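Local coordinates for MobA-like NTP transferase domain-containing protein (PDB 2DPW) that is of unknown function but probably acts as a nucleotidyltransferase of the MobA-like family, at residues A109-P120 / L206-Y217; R32-Y43 / P56-L64. One frame throughout, in Å; residues are numbered along the deposited sequence.

Contact 1. Residues A109-P120 / L206-Y217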
loop_
_atom_site.group_PDB
_atom_site.type_symbol
_atom_site.label_atom_id
_atom_site.label_comp_id
_atom_site.label_asym_id
_atom_site.label_seq_id
_atom_site.Cartn_x
_atom_site.Cartn_y
_atom_site.Cartn_z
ATOM N N ALA A 109 -3.140 -1.850 14.456
ATOM C CA ALA A 109 -4.272 -1.817 13.548
ATOM C C ALA A 109 -5.536 -2.151 14.306
ATOM O O ALA A 109 -5.572 -3.109 15.064
ATOM C CB ALA A 109 -4.069 -2.814 12.424
ATOM N N PRO A 110 -6.590 -1.353 14.120
ATOM C CA PRO A 110 -7.845 -1.626 14.815
ATOM C C PRO A 110 -8.529 -2.819 14.175
ATOM O O PRO A 110 -8.177 -3.210 13.064
ATOM C CB PRO A 110 -8.666 -0.356 14.621
ATOM C CG PRO A 110 -7.888 0.565 13.796
ATOM C CD PRO A 110 -6.601 -0.070 13.400
ATOM N N GLU A 111 -9.518 -3.380 14.859
ATOM C CA GLU A 111 -10.256 -4.511 14.317
ATOM C C GLU A 111 -11.218 -4.049 13.225
ATOM O O GLU A 111 -12.329 -3.608 13.521
ATOM C CB GLU A 111 -11.040 -5.216 15.429
ATOM C CG GLU A 111 -10.199 -6.135 16.300
ATOM C CD GLU A 111 -9.424 -7.156 15.481
ATOM O OE1 GLU A 111 -9.994 -7.686 14.503
ATOM O OE2 GLU A 111 -8.250 -7.433 15.817
ATOM N N ALA A 112 -10.782 -4.152 11.968
ATOM C CA ALA A 112 -11.592 -3.745 10.811
ATOM C C ALA A 112 -11.216 -4.512 9.541
ATOM O O ALA A 112 -10.047 -4.842 9.322
ATOM C CB ALA A 112 -11.456 -2.237 10.566
ATOM N N ALA A 113 -12.222 -4.785 8.714
ATOM C CA ALA A 113 -12.049 -5.508 7.457
ATOM C C ALA A 113 -10.908 -4.917 6.655
ATOM O O ALA A 113 -10.151 -5.624 5.984
ATOM C CB ALA A 113 -13.321 -5.423 6.642
ATOM N N LEU A 114 -10.789 -3.603 6.736
ATOM C CA LEU A 114 -9.772 -2.904 5.998
ATOM C C LEU A 114 -9.149 -1.793 6.826
ATOM O O LEU A 114 -9.858 -0.963 7.388
ATOM C CB LEU A 114 -10.404 -2.341 4.728
ATOM C CG LEU A 114 -9.525 -1.534 3.784
ATOM C CD1 LEU A 114 -10.052 -1.656 2.380
ATOM C CD2 LEU A 114 -9.479 -0.089 4.242
ATOM N N VAL A 115 -7.820 -1.794 6.908
ATOM C CA VAL A 115 -7.102 -0.763 7.638
ATOM C C VAL A 115 -5.995 -0.205 6.747
ATOM O O VAL A 115 -5.180 -0.946 6.206
ATOM C CB VAL A 115 -6.514 -1.307 8.956
ATOM C CG1 VAL A 115 -5.799 -0.188 9.726
ATOM C CG2 VAL A 115 -7.636 -1.883 9.806
ATOM N N TYR A 116 -5.979 1.113 6.589
ATOM C CA TYR A 116 -4.986 1.762 5.754
ATOM C C TYR A 116 -4.076 2.717 6.493
ATOM O O TYR A 116 -4.486 3.808 6.876
ATOM C CB TYR A 116 -5.672 2.524 4.645
ATOM C CG TYR A 116 -4.706 3.195 3.722
ATOM C CD1 TYR A 116 -3.612 2.499 3.227
ATOM C CD2 TYR A 116 -4.912 4.500 3.297
ATOM C CE1 TYR A 116 -2.749 3.076 2.327
ATOM C CE2 TYR A 116 -4.061 5.092 2.393
ATOM C CZ TYR A 116 -2.980 4.376 1.910
ATOM O OH TYR A 116 -2.128 4.947 1.007
ATOM N N PRO A 117 -2.815 2.319 6.690
ATOM C CA PRO A 117 -1.847 3.166 7.398
ATOM C C PRO A 117 -1.516 4.479 6.680
ATOM O O PRO A 117 -1.210 4.487 5.489
ATOM C CB PRO A 117 -0.611 2.268 7.557
ATOM C CG PRO A 117 -0.930 0.964 6.961
ATOM C CD PRO A 117 -2.321 0.955 6.432
ATOM N N ILE A 118 -1.576 5.582 7.416
ATOM C CA ILE A 118 -1.245 6.893 6.846
ATOM C C ILE A 118 -0.141 7.543 7.673
ATOM O O ILE A 118 -0.083 7.363 8.887
ATOM C CB ILE A 118 -2.464 7.860 6.809
ATOM C CG1 ILE A 118 -3.072 7.975 8.204
ATOM C CG2 ILE A 118 -3.491 7.393 5.784
ATOM C CD1 ILE A 118 -4.230 8.956 8.285
ATOM N N VAL A 119 0.727 8.297 7.006
ATOM C CA VAL A 119 1.842 8.971 7.670
ATOM C C VAL A 119 1.709 10.501 7.756
ATOM O O VAL A 119 1.318 11.171 6.787
ATOM C CB VAL A 119 3.177 8.667 6.952
ATOM C CG1 VAL A 119 4.329 9.207 7.761
ATOM C CG2 VAL A 119 3.333 7.182 6.737
ATOM N N PRO A 120 2.041 11.076 8.926
ATOM C CA PRO A 120 1.966 12.531 9.137
ATOM C C PRO A 120 3.112 13.278 8.448
ATOM O O PRO A 120 4.252 12.810 8.452
ATOM C CB PRO A 120 2.045 12.669 10.656
ATOM C CG PRO A 120 1.544 11.334 11.163
ATOM C CD PRO A 120 2.202 10.375 10.211
ATOM N N LEU A 206 -18.031 1.204 0.784
ATOM C CA LEU A 206 -17.654 -0.200 0.699
ATOM C C LEU A 206 -18.547 -1.188 1.404
ATOM O O LEU A 206 -18.531 -2.369 1.077
ATOM C CB LEU A 206 -16.244 -0.379 1.231
ATOM C CG LEU A 206 -15.240 0.564 0.579
ATOM C CD1 LEU A 206 -13.844 0.302 1.128
ATOM C CD2 LEU A 206 -15.283 0.354 -0.921
ATOM N N GLY A 207 -19.314 -0.723 2.379
ATOM C CA GLY A 207 -20.172 -1.636 3.104
ATOM C C GLY A 207 -19.421 -2.371 4.203
ATOM O O GLY A 207 -20.022 -2.993 5.068
ATOM N N VAL A 208 -18.096 -2.305 4.171
ATOM C CA VAL A 208 -17.272 -2.943 5.195
ATOM C C VAL A 208 -16.629 -1.868 6.077
ATOM O O VAL A 208 -16.582 -0.694 5.691
ATOM C CB VAL A 208 -16.174 -3.799 4.550
ATOM C CG1 VAL A 208 -16.803 -4.932 3.780
ATOM C CG2 VAL A 208 -15.326 -2.949 3.624
ATOM N N GLU A 209 -16.161 -2.255 7.264
ATOM C CA GLU A 209 -15.518 -1.289 8.153
ATOM C C GLU A 209 -14.146 -0.951 7.590
ATOM O O GLU A 209 -13.348 -1.840 7.277
ATOM C CB GLU A 209 -15.366 -1.833 9.576
ATOM C CG GLU A 209 -14.948 -0.742 10.550
ATOM C CD GLU A 209 -14.992 -1.182 11.992
ATOM O OE1 GLU A 209 -15.637 -2.217 12.265
ATOM O OE2 GLU A 209 -14.391 -0.483 12.847
ATOM N N ALA A 210 -13.875 0.338 7.451
ATOM C CA ALA A 210 -12.607 0.783 6.894
ATOM C C ALA A 210 -12.025 1.839 7.794
ATOM O O ALA A 210 -12.682 2.837 8.084
ATOM C CB ALA A 210 -12.823 1.357 5.505
ATOM N N ARG A 211 -10.791 1.622 8.234
ATOM C CA ARG A 211 -10.149 2.584 9.100
ATOM C C ARG A 211 -8.721 2.872 8.706
ATOM O O ARG A 211 -8.090 2.070 8.030
ATOM C CB ARG A 211 -10.221 2.097 10.549
ATOM C CG ARG A 211 -11.628 2.160 11.099
ATOM C CD ARG A 211 -11.677 1.898 12.575
ATOM N NE ARG A 211 -11.052 2.959 13.357
ATOM C CZ ARG A 211 -10.963 2.934 14.684
ATOM N NH1 ARG A 211 -11.463 1.897 15.359
ATOM N NH2 ARG A 211 -10.375 3.936 15.339
ATOM N N ALA A 212 -8.226 4.039 9.111
ATOM C CA ALA A 212 -6.847 4.433 8.824
ATOM C C ALA A 212 -6.025 4.243 10.083
ATOM O O ALA A 212 -6.559 4.274 11.190
ATOM C CB ALA A 212 -6.784 5.883 8.401
ATOM N N LEU A 213 -4.731 4.027 9.915
ATOM C CA LEU A 213 -3.845 3.858 11.055
ATOM C C LEU A 213 -2.732 4.882 10.934
ATOM O O LEU A 213 -1.904 4.803 10.019
ATOM C CB LEU A 213 -3.224 2.456 11.079
ATOM C CG LEU A 213 -2.251 2.175 12.240
ATOM C CD1 LEU A 213 -3.042 1.986 13.500
ATOM C CD2 LEU A 213 -1.411 0.922 11.981
ATOM N N VAL A 214 -2.727 5.863 11.829
ATOM C CA VAL A 214 -1.662 6.849 11.803
ATOM C C VAL A 214 -0.410 6.040 12.128
ATOM O O VAL A 214 -0.276 5.518 13.234
ATOM C CB VAL A 214 -1.848 7.914 12.877
ATOM C CG1 VAL A 214 -0.734 8.937 12.764
ATOM C CG2 VAL A 214 -3.210 8.566 12.724
ATOM N N THR A 215 0.491 5.929 11.159
ATOM C CA THR A 215 1.704 5.149 11.329
ATOM C C THR A 215 2.925 6.048 11.267
ATOM O O THR A 215 3.284 6.536 10.202
ATOM C CB THR A 215 1.773 4.087 10.243
ATOM O OG1 THR A 215 0.568 3.313 10.279
ATOM C CG2 THR A 215 2.963 3.176 10.449
ATOM N N PRO A 216 3.598 6.245 12.415
ATOM C CA PRO A 216 4.789 7.071 12.636
ATOM C C PRO A 216 5.980 6.725 11.767
ATOM O O PRO A 216 6.908 7.513 11.640
ATOM C CB PRO A 216 5.105 6.842 14.109
ATOM C CG PRO A 216 3.845 6.289 14.679
ATOM C CD PRO A 216 3.361 5.403 13.593
ATOM N N TYR A 217 5.959 5.542 11.172
ATOM C CA TYR A 217 7.059 5.116 10.322
ATOM C C TYR A 217 6.803 5.464 8.864
ATOM O O TYR A 217 6.022 4.809 8.184
ATOM C CB TYR A 217 7.262 3.621 10.467
ATOM C CG TYR A 217 7.364 3.178 11.902
ATOM C CD1 TYR A 217 6.235 3.138 12.725
ATOM C CD2 TYR A 217 8.588 2.779 12.436
ATOM C CE1 TYR A 217 6.325 2.706 14.043
ATOM C CE2 TYR A 217 8.692 2.343 13.750
ATOM C CZ TYR A 217 7.564 2.304 14.549
ATOM O OH TYR A 217 7.690 1.827 15.833
#

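Contact 2. Residues R32-Y43 / P56-L64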
loop_
_atom_site.group_PDB
_atom_site.type_symbol
_atom_site.label_atom_id
_atom_site.label_comp_id
_atom_site.label_asym_id
_atom_site.label_seq_id
_atom_site.Cartn_x
_atom_site.Cartn_y
_atom_site.Cartn_z
ATOM N N ARG A 32 20.592 -4.750 -3.842
ATOM C CA ARG A 32 19.681 -5.822 -4.217
ATOM C C ARG A 32 18.443 -5.341 -4.947
ATOM O O ARG A 32 18.066 -4.160 -4.886
ATOM C CB ARG A 32 19.204 -6.587 -2.986
ATOM C CG ARG A 32 20.282 -6.904 -1.982
ATOM C CD ARG A 32 19.678 -7.277 -0.639
ATOM N NE ARG A 32 18.967 -8.550 -0.682
ATOM C CZ ARG A 32 18.412 -9.114 0.386
ATOM N NH1 ARG A 32 17.777 -10.269 0.272
ATOM N NH2 ARG A 32 18.496 -8.519 1.569
ATOM N N PRO A 33 17.783 -6.273 -5.653
ATOM C CA PRO A 33 16.570 -5.884 -6.366
ATOM C C PRO A 33 15.673 -5.327 -5.270
ATOM O O PRO A 33 15.286 -6.032 -4.335
ATOM C CB PRO A 33 16.059 -7.203 -6.914
ATOM C CG PRO A 33 17.332 -7.948 -7.198
ATOM C CD PRO A 33 18.170 -7.659 -5.971
HETATM N N MSE A 34 15.408 -4.038 -5.381
HETATM C CA MSE A 34 14.568 -3.268 -4.473
HETATM C C MSE A 34 13.538 -3.995 -3.586
HETATM O O MSE A 34 13.482 -3.774 -2.373
HETATM C CB MSE A 34 13.849 -2.232 -5.319
HETATM C CG MSE A 34 12.984 -1.297 -4.556
HETATM SE SE MSE A 34 12.153 -0.151 -5.818
HETATM C CE MSE A 34 13.618 1.060 -6.123
ATOM N N VAL A 35 12.711 -4.833 -4.202
ATOM C CA VAL A 35 11.661 -5.543 -3.489
ATOM C C VAL A 35 12.124 -6.506 -2.396
ATOM O O VAL A 35 11.361 -6.819 -1.471
ATOM C CB VAL A 35 10.773 -6.311 -4.482
ATOM C CG1 VAL A 35 11.568 -7.435 -5.093
ATOM C CG2 VAL A 35 9.502 -6.830 -3.784
ATOM N N GLU A 36 13.364 -6.974 -2.482
ATOM C CA GLU A 36 13.867 -7.910 -1.474
ATOM C C GLU A 36 13.973 -7.269 -0.097
ATOM O O GLU A 36 13.944 -7.968 0.925
ATOM C CB GLU A 36 15.221 -8.481 -1.887
ATOM C CG GLU A 36 15.141 -9.278 -3.172
ATOM C CD GLU A 36 16.460 -9.916 -3.558
ATOM O OE1 GLU A 36 17.512 -9.491 -3.015
ATOM O OE2 GLU A 36 16.439 -10.838 -4.411
ATOM N N TRP A 37 14.101 -5.941 -0.076
ATOM C CA TRP A 37 14.178 -5.205 1.179
ATOM C C TRP A 37 12.805 -5.321 1.815
ATOM O O TRP A 37 12.666 -5.437 3.032
ATOM C CB TRP A 37 14.534 -3.737 0.920
ATOM C CG TRP A 37 15.890 -3.574 0.294
ATOM C CD1 TRP A 37 16.172 -3.095 -0.951
ATOM C CD2 TRP A 37 17.145 -3.939 0.875
ATOM N NE1 TRP A 37 17.525 -3.135 -1.185
ATOM C CE2 TRP A 37 18.148 -3.646 -0.078
ATOM C CE3 TRP A 37 17.523 -4.479 2.112
ATOM C CZ2 TRP A 37 19.506 -3.885 0.164
ATOM C CZ3 TRP A 37 18.865 -4.715 2.352
ATOM C CH2 TRP A 37 19.843 -4.415 1.383
ATOM N N VAL A 38 11.788 -5.324 0.970
ATOM C CA VAL A 38 10.426 -5.443 1.448
ATOM C C VAL A 38 10.193 -6.859 1.967
ATOM O O VAL A 38 9.654 -7.047 3.062
ATOM C CB VAL A 38 9.420 -5.123 0.319
ATOM C CG1 VAL A 38 7.995 -5.247 0.835
ATOM C CG2 VAL A 38 9.678 -3.716 -0.214
ATOM N N LEU A 39 10.599 -7.849 1.172
ATOM C CA LEU A 39 10.446 -9.252 1.555
ATOM C C LEU A 39 11.182 -9.488 2.865
ATOM O O LEU A 39 10.639 -10.094 3.785
ATOM C CB LEU A 39 11.023 -10.172 0.480
ATOM C CG LEU A 39 10.332 -10.174 -0.882
ATOM C CD1 LEU A 39 11.142 -11.028 -1.845
ATOM C CD2 LEU A 39 8.902 -10.700 -0.757
ATOM N N GLU A 40 12.420 -9.011 2.944
ATOM C CA GLU A 40 13.193 -9.168 4.165
ATOM C C GLU A 40 12.391 -8.625 5.352
ATOM O O GLU A 40 12.291 -9.261 6.403
ATOM C CB GLU A 40 14.522 -8.405 4.064
ATOM C CG GLU A 40 15.529 -8.957 3.065
ATOM C CD GLU A 40 15.967 -10.401 3.353
ATOM O OE1 GLU A 40 15.529 -11.000 4.359
ATOM O OE2 GLU A 40 16.761 -10.939 2.557
ATOM N N ALA A 41 11.818 -7.442 5.172
ATOM C CA ALA A 41 11.042 -6.793 6.219
ATOM C C ALA A 41 9.807 -7.586 6.642
ATOM O O ALA A 41 9.482 -7.657 7.825
ATOM C CB ALA A 41 10.631 -5.400 5.759
ATOM N N LEU A 42 9.114 -8.172 5.674
ATOM C CA LEU A 42 7.914 -8.937 5.968
ATOM C C LEU A 42 8.217 -10.181 6.793
ATOM O O LEU A 42 7.607 -10.389 7.848
ATOM C CB LEU A 42 7.205 -9.307 4.663
ATOM C CG LEU A 42 6.733 -8.072 3.883
ATOM C CD1 LEU A 42 6.095 -8.470 2.563
ATOM C CD2 LEU A 42 5.745 -7.298 4.740
ATOM N N TYR A 43 9.152 -11.006 6.317
ATOM C CA TYR A 43 9.539 -12.222 7.037
ATOM C C TYR A 43 9.990 -11.784 8.427
ATOM O O TYR A 43 9.570 -12.338 9.450
ATOM C CB TYR A 43 10.688 -12.937 6.317
ATOM C CG TYR A 43 10.269 -13.787 5.126
ATOM C CD1 TYR A 43 9.485 -14.930 5.300
ATOM C CD2 TYR A 43 10.673 -13.457 3.828
ATOM C CE1 TYR A 43 9.114 -15.722 4.220
ATOM C CE2 TYR A 43 10.306 -14.243 2.736
ATOM C CZ TYR A 43 9.524 -15.375 2.940
ATOM O OH TYR A 43 9.138 -16.150 1.866
ATOM N N PRO A 56 13.082 -13.149 -11.035
ATOM C CA PRO A 56 14.354 -13.503 -11.673
ATOM C C PRO A 56 15.153 -14.437 -10.775
ATOM O O PRO A 56 15.969 -15.232 -11.245
ATOM C CB PRO A 56 15.061 -12.156 -11.815
ATOM C CG PRO A 56 13.950 -11.155 -11.761
ATOM C CD PRO A 56 13.051 -11.715 -10.709
ATOM N N GLY A 57 14.913 -14.308 -9.473
ATOM C CA GLY A 57 15.608 -15.114 -8.484
ATOM C C GLY A 57 15.681 -14.292 -7.216
ATOM O O GLY A 57 16.756 -13.909 -6.759
ATOM N N LEU A 58 14.515 -13.988 -6.660
ATOM C CA LEU A 58 14.424 -13.159 -5.466
ATOM C C LEU A 58 14.861 -13.844 -4.192
ATOM O O LEU A 58 14.575 -15.014 -3.966
ATOM C CB LEU A 58 13.003 -12.665 -5.316
ATOM C CG LEU A 58 12.673 -11.677 -6.436
ATOM C CD1 LEU A 58 11.168 -11.420 -6.502
ATOM C CD2 LEU A 58 13.468 -10.382 -6.224
ATOM N N VAL A 59 15.573 -13.094 -3.369
ATOM C CA VAL A 59 16.086 -13.564 -2.095
ATOM C C VAL A 59 15.716 -12.482 -1.102
ATOM O O VAL A 59 16.095 -11.342 -1.300
ATOM C CB VAL A 59 17.630 -13.674 -2.113
ATOM C CG1 VAL A 59 18.150 -13.779 -0.689
ATOM C CG2 VAL A 59 18.072 -14.873 -2.965
ATOM N N PRO A 60 15.014 -12.822 -0.006
ATOM C CA PRO A 60 14.575 -14.179 0.330
ATOM C C PRO A 60 13.438 -14.666 -0.539
ATOM O O PRO A 60 12.510 -13.923 -0.864
ATOM C CB PRO A 60 14.172 -14.057 1.788
ATOM C CG PRO A 60 13.588 -12.664 1.831
ATOM C CD PRO A 60 14.598 -11.867 1.040
ATOM N N ALA A 61 13.526 -15.930 -0.923
ATOM C CA ALA A 61 12.502 -16.539 -1.749
ATOM C C ALA A 61 11.137 -16.360 -1.074
ATOM O O ALA A 61 10.968 -16.627 0.120
ATOM C CB ALA A 61 12.815 -18.023 -1.954
ATOM N N PRO A 62 10.155 -15.863 -1.828
ATOM C CA PRO A 62 8.819 -15.660 -1.272
ATOM C C PRO A 62 8.105 -16.992 -1.120
ATOM O O PRO A 62 8.468 -17.972 -1.762
ATOM C CB PRO A 62 8.154 -14.747 -2.298
ATOM C CG PRO A 62 8.825 -15.146 -3.590
ATOM C CD PRO A 62 10.271 -15.281 -3.175
ATOM N N ALA A 63 7.087 -17.019 -0.271
ATOM C CA ALA A 63 6.321 -18.235 -0.019
ATOM C C ALA A 63 5.700 -18.788 -1.282
ATOM O O ALA A 63 5.664 -19.998 -1.493
ATOM C CB ALA A 63 5.246 -17.960 0.978
ATOM N N LEU A 64 5.192 -17.891 -2.110
ATOM C CA LEU A 64 4.569 -18.268 -3.361
ATOM C C LEU A 64 4.861 -17.132 -4.341
ATOM O O LEU A 64 4.956 -15.966 -3.947
ATOM C CB LEU A 64 3.052 -18.453 -3.154
ATOM C CG LEU A 64 2.252 -18.850 -4.401
ATOM C CD1 LEU A 64 2.572 -20.274 -4.781
ATOM C CD2 LEU A 64 0.766 -18.702 -4.156
#

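Contact 1. Residues A109-P120 / L206-Y217
Leu114 to Ile118 and Ala210 to Val214 run side by side as a parallel pair in the mixed sheet of a MobA-like domain of the GT-A clan, a worked example of how a late strand can be added to an existing sheet. Six backbone bonds zip the strands together, from Leu114 N to Glu209 O (3.2 Å) at one end to Thr215 N to Ile118 O (2.7 Å) at the other. On its other side, strand 114-120 bonds antiparallel to strands 141-145 and 148-152.

Apolar packing follows on both faces of the sheet. With CG anti to the backbone N (chi1 179°), Leu213 sends CD1 to Pro110 CD, 4.1 Å away, while its CB rests on Val115 CG1; Phe104 of helix 99-108 also packs against this leucine. On the reverse face Leu114 CD2 meets Ala210 CB, and Ile118 CD1 lies 4.0 Å from Ala212 CB; just beyond the last bridge Pro120 CG touches Val214 CG1 at 3.7 Å.

Two charged side chains lie over the loop leading into strand 114-120. Pro110 CG sits 3.9 Å above the centre of the Arg211 guanidinium plane, an apolar cover over one face of a group whose NE is salt-bridged to Glu199. The extended chain of Glu209 brings its CG to 3.8 Å from Ala112 CB. A glycine in place of Glu209 would probably keep the backbone bond to Leu114 but leave the methyl of Ala112 without this aliphatic cover.

Near the far end of the ladder, Leu213 O accepts from both Ile118 N and Thr215 OG1, the two donors arriving from opposite faces of the carbonyl plane, with the hydroxyl 2.9 Å away.

Contact 2. Residues R32-Y43 / P56-L64
In the beta-alpha-beta unit that joins strand 4-8 to strand 48-52, residues Glu36, Leu39 and Tyr43 of helix 35-44 receive the loop that follows the second strand, here Leu58 to Ala63. The case illustrates how a segment without regular secondary structure can be fastened to a helix through a few polar grips and a proline.

Two firm bonds tie side chains of the helix to the loop backbone. Val59 N donates to Glu36 OE2 at 2.6 Å, fairly straight (161°) but from well above the carboxylate plane. Two turns along the helix, Tyr43 OH gives its proton to Ala61 O, also at 2.6 Å, in the carbonyl plane and on a lone pair. The carboxylate of Glu36 is shared: its OE1 takes the NE of Arg32 in a salt bridge of 2.9 Å, so the arginine probably helps to position the acceptor that Val59 uses. Glu40 extends this network, while the bond from Arg32 NH1 to Val59 O is weak and less certain.

Between the polar grips lies Pro60, entered through a cis peptide bond. Its CG packs on Leu39 CB at 3.8 Å and on Tyr43 CD2 at 3.6 Å, the tyrosine and proline side chains sliding past each other in opposite directions. Toward the N-terminal end of the helix, Leu58 CD2 reaches Val35 CG1 at 3.7 Å, the two side chains crossing at about a right angle. Val35 and Leu39 also touch Val7 of strand 4-8, which places the helix against the sheet. Such a helix, packed on parallel strands and flanked by the loop beyond the second one, belongs to the beta-alpha-beta crossover of Rossmann-like folds.

Overall arrangement
Followed from the N terminus, the chain lays down strand 4-8 and then reaches contact 2, which closes a short loop: 12 residues, among them strand 48-52, separate its segments. The chain next builds strands 64-66 and 86-91 before contact 1 opens. That second closure is much longer, spanning 85 residues that include strands 136-138, 141-145 and 148-152 and several helices. The two are in series, neither nested nor crossed, and lie on opposite sides of the chain's centre, their own centres 25 Å apart. Contact 2 thus ties the helix of the early crossover to the loop that follows its second strand, whereas contact 1 joins strand 210-214 to the later part of the same mixed sheet.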